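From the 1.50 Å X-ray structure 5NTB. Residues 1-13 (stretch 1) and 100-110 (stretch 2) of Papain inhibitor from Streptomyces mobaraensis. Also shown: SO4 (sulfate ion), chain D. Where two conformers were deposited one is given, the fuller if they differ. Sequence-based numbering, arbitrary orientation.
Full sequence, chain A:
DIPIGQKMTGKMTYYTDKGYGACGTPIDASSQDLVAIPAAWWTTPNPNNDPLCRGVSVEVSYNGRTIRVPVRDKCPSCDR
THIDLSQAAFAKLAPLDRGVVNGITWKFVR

Stretch 1, residues 1-13: DIPIGQKMTGKMT
Stretch 2 (100-110) VVNGITWKFVR

The first and last segments of this papain inhibitor chain pair as antiparallel β-strands, burying 1149 Å² between them. Met8 faces Trp106, Thr9 Thr105, Gly10 Ile104 and Met12 Val101. Met8 N donates to Trp106 O (2.8 Å) and Trp106 N to Met8 O (2.9 Å); Gly10 N and Ile104 O, then Ile104 N and Gly10 O, each pair at 3.0 Å. The chain turns a corner at Gly103 (phi 75°, psi 33°, a region that favours glycine), and pairing resumes with Met12 N to Val101 O (2.9 Å) and Val101 N to Met12 O (3.0 Å).

Met8, Trp106, Ile104, Met12 and Val101 share one sheet face. Met8 (m, t, m) is long and flexible enough to lay CE over the six-membered ring of Trp106, 3.6 Å from its centroid; Trp106 adopts chi1 p, chi2 -87°. Gly10, extended at phi -166°, psi -148°, leaves room for the indole: an ideal CB would lie only 3.5 Å from Trp106 NE1. Met12 (p, t, t) is fully extended beyond chi1, so CE reaches Val101 CB (3.9 Å) while CG meets Ile104 CG2 (3.8 Å). Thr9 (m) and Thr105 (p), β-branched and polar, suit the more open opposite face.

Before the strand, Pro3 to Gln6 form a type II turn; Gly5 fits its positive phi (86°) and donates N to Phe108 O (2.9 Å). Water 1 accepts from Phe108 N (2.8 Å) and donates to Pro3 O and Gln6 O (both 2.7 Å). Buried Phe108 (m, chi2 -73°) receives Ile2 CG2 over one ring face, 4.0 Å from the centroid; Ile2 is m, t. Ile4 (m, m) brings CD1 to Phe108 CB (3.9 Å).

Extended Lys107 (p, t, t, t) gives NZ to water 2 (2.9 Å), which donates to Gly5 O (2.6 Å). Lys11 (p, t, p, t) leads outward, its NZ bonding sulfate O1 (2.6 Å).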

# COMPACT_ATOMS: atom_id res chain seq x y z
N ASP A 1 -8.69 -11.36 -9.41
CA ASP A 1 -7.58 -10.74 -10.15
C ASP A 1 -7.29 -9.34 -9.61
O ASP A 1 -8.00 -8.86 -8.72
CB ASP A 1 -7.91 -10.70 -11.64
CG ASP A 1 -8.65 -11.94 -12.11
OD1 ASP A 1 -8.34 -13.05 -11.61
OD2 ASP A 1 -9.54 -11.81 -12.97
N ILE A 2 -6.27 -8.69 -10.15
CA ILE A 2 -5.91 -7.32 -9.75
C ILE A 2 -6.72 -6.37 -10.63
O ILE A 2 -6.46 -6.30 -11.83
CB ILE A 2 -4.41 -7.06 -9.88
CG1 ILE A 2 -3.61 -8.00 -8.99
CG2 ILE A 2 -4.11 -5.59 -9.54
CD1 ILE A 2 -2.12 -8.00 -9.28
N PRO A 3 -7.69 -5.64 -10.08
CA PRO A 3 -8.53 -4.77 -10.92
C PRO A 3 -7.88 -3.42 -11.21
O PRO A 3 -8.22 -2.39 -10.61
CB PRO A 3 -9.81 -4.64 -10.09
CG PRO A 3 -9.33 -4.74 -8.68
CD PRO A 3 -8.15 -5.68 -8.68
N ILE A 4 -6.94 -3.43 -12.15
CA ILE A 4 -6.21 -2.22 -12.50
C ILE A 4 -7.17 -1.11 -12.88
O ILE A 4 -8.10 -1.32 -13.67
CB ILE A 4 -5.23 -2.49 -13.64
CG1 ILE A 4 -4.24 -3.59 -13.26
CG2 ILE A 4 -4.51 -1.21 -14.05
CD1 ILE A 4 -3.23 -3.17 -12.22
N GLY A 5 -6.96 0.07 -12.30
CA GLY A 5 -7.73 1.25 -12.64
C GLY A 5 -9.02 1.43 -11.88
O GLY A 5 -9.66 2.48 -12.01
N GLN A 6 -9.44 0.44 -11.10
CA GLN A 6 -10.72 0.54 -10.41
C GLN A 6 -10.53 1.26 -9.08
O GLN A 6 -9.82 0.77 -8.20
CB GLN A 6 -11.35 -0.83 -10.19
CG GLN A 6 -12.31 -0.85 -9.01
CD GLN A 6 -12.70 -2.25 -8.59
OE1 GLN A 6 -12.58 -2.62 -7.41
NE2 GLN A 6 -13.19 -3.04 -9.54
N LYS A 7 -11.16 2.42 -8.94
CA LYS A 7 -11.02 3.19 -7.72
C LYS A 7 -11.80 2.53 -6.60
O LYS A 7 -12.93 2.06 -6.80
CB LYS A 7 -11.48 4.64 -7.92
CG LYS A 7 -10.61 5.46 -8.88
CD LYS A 7 -10.14 6.78 -8.25
CE LYS A 7 -8.95 7.39 -8.99
NZ LYS A 7 -8.88 6.91 -10.41
N MET A 8 -11.20 2.48 -5.42
CA MET A 8 -11.84 1.94 -4.24
C MET A 8 -11.79 2.96 -3.12
O MET A 8 -10.83 3.73 -3.02
CB MET A 8 -11.16 0.66 -3.78
CG MET A 8 -11.57 -0.49 -4.67
SD MET A 8 -10.57 -1.95 -4.39
CE MET A 8 -8.97 -1.41 -4.97
N THR A 9 -12.84 2.99 -2.32
CA THR A 9 -12.83 3.81 -1.12
C THR A 9 -12.35 2.97 0.04
O THR A 9 -12.75 1.82 0.20
CB THR A 9 -14.23 4.37 -0.83
OG1 THR A 9 -14.66 5.15 -1.95
CG2 THR A 9 -14.17 5.24 0.41
N GLY A 10 -11.47 3.55 0.84
CA GLY A 10 -11.06 2.82 2.01
C GLY A 10 -10.34 3.70 3.00
O GLY A 10 -10.64 4.89 3.13
N LYS A 11 -9.40 3.11 3.71
CA LYS A 11 -8.69 3.82 4.75
C LYS A 11 -7.22 3.53 4.60
O LYS A 11 -6.80 2.56 3.95
CB LYS A 11 -9.18 3.41 6.14
CG LYS A 11 -8.76 2.01 6.54
CD LYS A 11 -9.13 1.69 7.98
CE LYS A 11 -10.54 1.14 8.07
NZ LYS A 11 -10.79 0.47 9.38
N MET A 12 -6.42 4.40 5.20
CA MET A 12 -4.99 4.21 5.19
C MET A 12 -4.43 4.38 6.59
O MET A 12 -4.85 5.26 7.36
CB MET A 12 -4.29 5.17 4.22
CG MET A 12 -4.43 6.64 4.56
SD MET A 12 -3.55 7.64 3.34
CE MET A 12 -3.76 9.27 4.06
N THR A 13 -3.50 3.51 6.92
CA THR A 13 -2.64 3.64 8.07
C THR A 13 -1.21 3.66 7.56
O THR A 13 -0.96 3.64 6.35
CB THR A 13 -2.87 2.50 9.06
OG1 THR A 13 -2.75 1.26 8.36
CG2 THR A 13 -4.26 2.58 9.65
N VAL A 100 -4.70 7.23 11.54
CA VAL A 100 -5.52 6.52 10.57
C VAL A 100 -6.43 7.53 9.89
O VAL A 100 -7.01 8.40 10.54
CB VAL A 100 -6.34 5.39 11.21
CG1 VAL A 100 -7.02 5.88 12.47
CG2 VAL A 100 -7.35 4.81 10.21
N VAL A 101 -6.53 7.42 8.57
CA VAL A 101 -7.36 8.31 7.78
C VAL A 101 -8.39 7.46 7.05
O VAL A 101 -8.03 6.63 6.22
CB VAL A 101 -6.54 9.13 6.77
CG1 VAL A 101 -7.46 9.90 5.85
CG2 VAL A 101 -5.58 10.06 7.49
N ASN A 102 -9.66 7.67 7.37
CA ASN A 102 -10.73 7.05 6.61
C ASN A 102 -11.07 7.93 5.42
O ASN A 102 -10.76 9.12 5.37
CB ASN A 102 -11.96 6.87 7.49
CG ASN A 102 -11.73 5.90 8.61
OD1 ASN A 102 -11.48 4.72 8.38
ND2 ASN A 102 -11.79 6.38 9.84
N GLY A 103 -11.74 7.32 4.45
CA GLY A 103 -12.21 8.09 3.32
C GLY A 103 -11.15 8.49 2.33
O GLY A 103 -11.24 9.58 1.74
N ILE A 104 -10.13 7.66 2.13
CA ILE A 104 -9.22 7.85 1.02
C ILE A 104 -9.76 7.08 -0.17
O ILE A 104 -10.67 6.25 -0.05
CB ILE A 104 -7.79 7.38 1.34
CG1 ILE A 104 -7.78 5.87 1.59
CG2 ILE A 104 -7.25 8.14 2.53
CD1 ILE A 104 -6.55 5.16 1.09
N THR A 105 -9.21 7.36 -1.34
CA THR A 105 -9.48 6.56 -2.51
C THR A 105 -8.15 6.02 -3.02
O THR A 105 -7.12 6.69 -2.91
CB THR A 105 -10.19 7.36 -3.59
OG1 THR A 105 -9.26 8.28 -4.17
CG2 THR A 105 -11.39 8.15 -3.01
N TRP A 106 -8.18 4.81 -3.55
CA TRP A 106 -6.96 4.23 -4.09
C TRP A 106 -7.30 3.26 -5.20
O TRP A 106 -8.42 2.75 -5.29
CB TRP A 106 -6.10 3.56 -3.00
CG TRP A 106 -6.67 2.35 -2.32
CD1 TRP A 106 -7.49 2.32 -1.23
CD2 TRP A 106 -6.41 0.99 -2.67
NE1 TRP A 106 -7.76 1.01 -0.88
CE2 TRP A 106 -7.11 0.18 -1.75
CE3 TRP A 106 -5.64 0.37 -3.66
CZ2 TRP A 106 -7.09 -1.21 -1.80
CZ3 TRP A 106 -5.61 -1.01 -3.72
CH2 TRP A 106 -6.32 -1.80 -2.77
N LYS A 107 -6.31 3.02 -6.06
CA LYS A 107 -6.49 2.06 -7.14
C LYS A 107 -5.13 1.45 -7.44
O LYS A 107 -4.09 2.10 -7.28
CB LYS A 107 -7.08 2.70 -8.40
CG LYS A 107 -6.20 3.78 -9.01
CD LYS A 107 -6.81 4.27 -10.32
CE LYS A 107 -5.94 5.33 -10.95
NZ LYS A 107 -6.51 5.77 -12.27
N PHE A 108 -5.16 0.19 -7.85
CA PHE A 108 -4.00 -0.44 -8.45
C PHE A 108 -3.72 0.16 -9.82
O PHE A 108 -4.65 0.37 -10.61
CB PHE A 108 -4.23 -1.94 -8.61
CG PHE A 108 -4.37 -2.70 -7.32
CD1 PHE A 108 -3.27 -2.93 -6.51
CD2 PHE A 108 -5.60 -3.22 -6.93
CE1 PHE A 108 -3.39 -3.65 -5.33
CE2 PHE A 108 -5.73 -3.95 -5.76
CZ PHE A 108 -4.61 -4.17 -4.96
N VAL A 109 -2.45 0.39 -10.12
CA VAL A 109 -2.03 0.86 -11.44
C VAL A 109 -0.80 0.09 -11.92
O VAL A 109 -0.10 -0.56 -11.15
CB VAL A 109 -1.71 2.37 -11.47
CG1 VAL A 109 -2.94 3.19 -11.15
CG2 VAL A 109 -0.58 2.68 -10.50
N ARG A 110 -0.54 0.20 -13.22
CA ARG A 110 0.69 -0.34 -13.80
C ARG A 110 1.48 0.75 -14.52
O ARG A 110 2.67 0.94 -14.26
CB ARG A 110 0.37 -1.48 -14.77
CG ARG A 110 0.21 -2.82 -14.07
CD ARG A 110 0.55 -3.98 -14.98
NE ARG A 110 0.64 -5.22 -14.21
CZ ARG A 110 -0.38 -6.06 -14.02
NH1 ARG A 110 -0.21 -7.16 -13.30
NH2 ARG A 110 -1.57 -5.79 -14.54
S SO4 D . -9.46 -2.93 9.39
O1 SO4 D . -10.47 -2.02 8.87
O2 SO4 D . -8.76 -2.31 10.52
O3 SO4 D . -8.50 -3.27 8.33
O4 SO4 D . -10.11 -4.17 9.83
O HOH W 1 -7.70 -0.89 -8.41
O HOH W 2 -9.20 4.94 -12.77
O HOH W 3 -12.59 4.12 5.85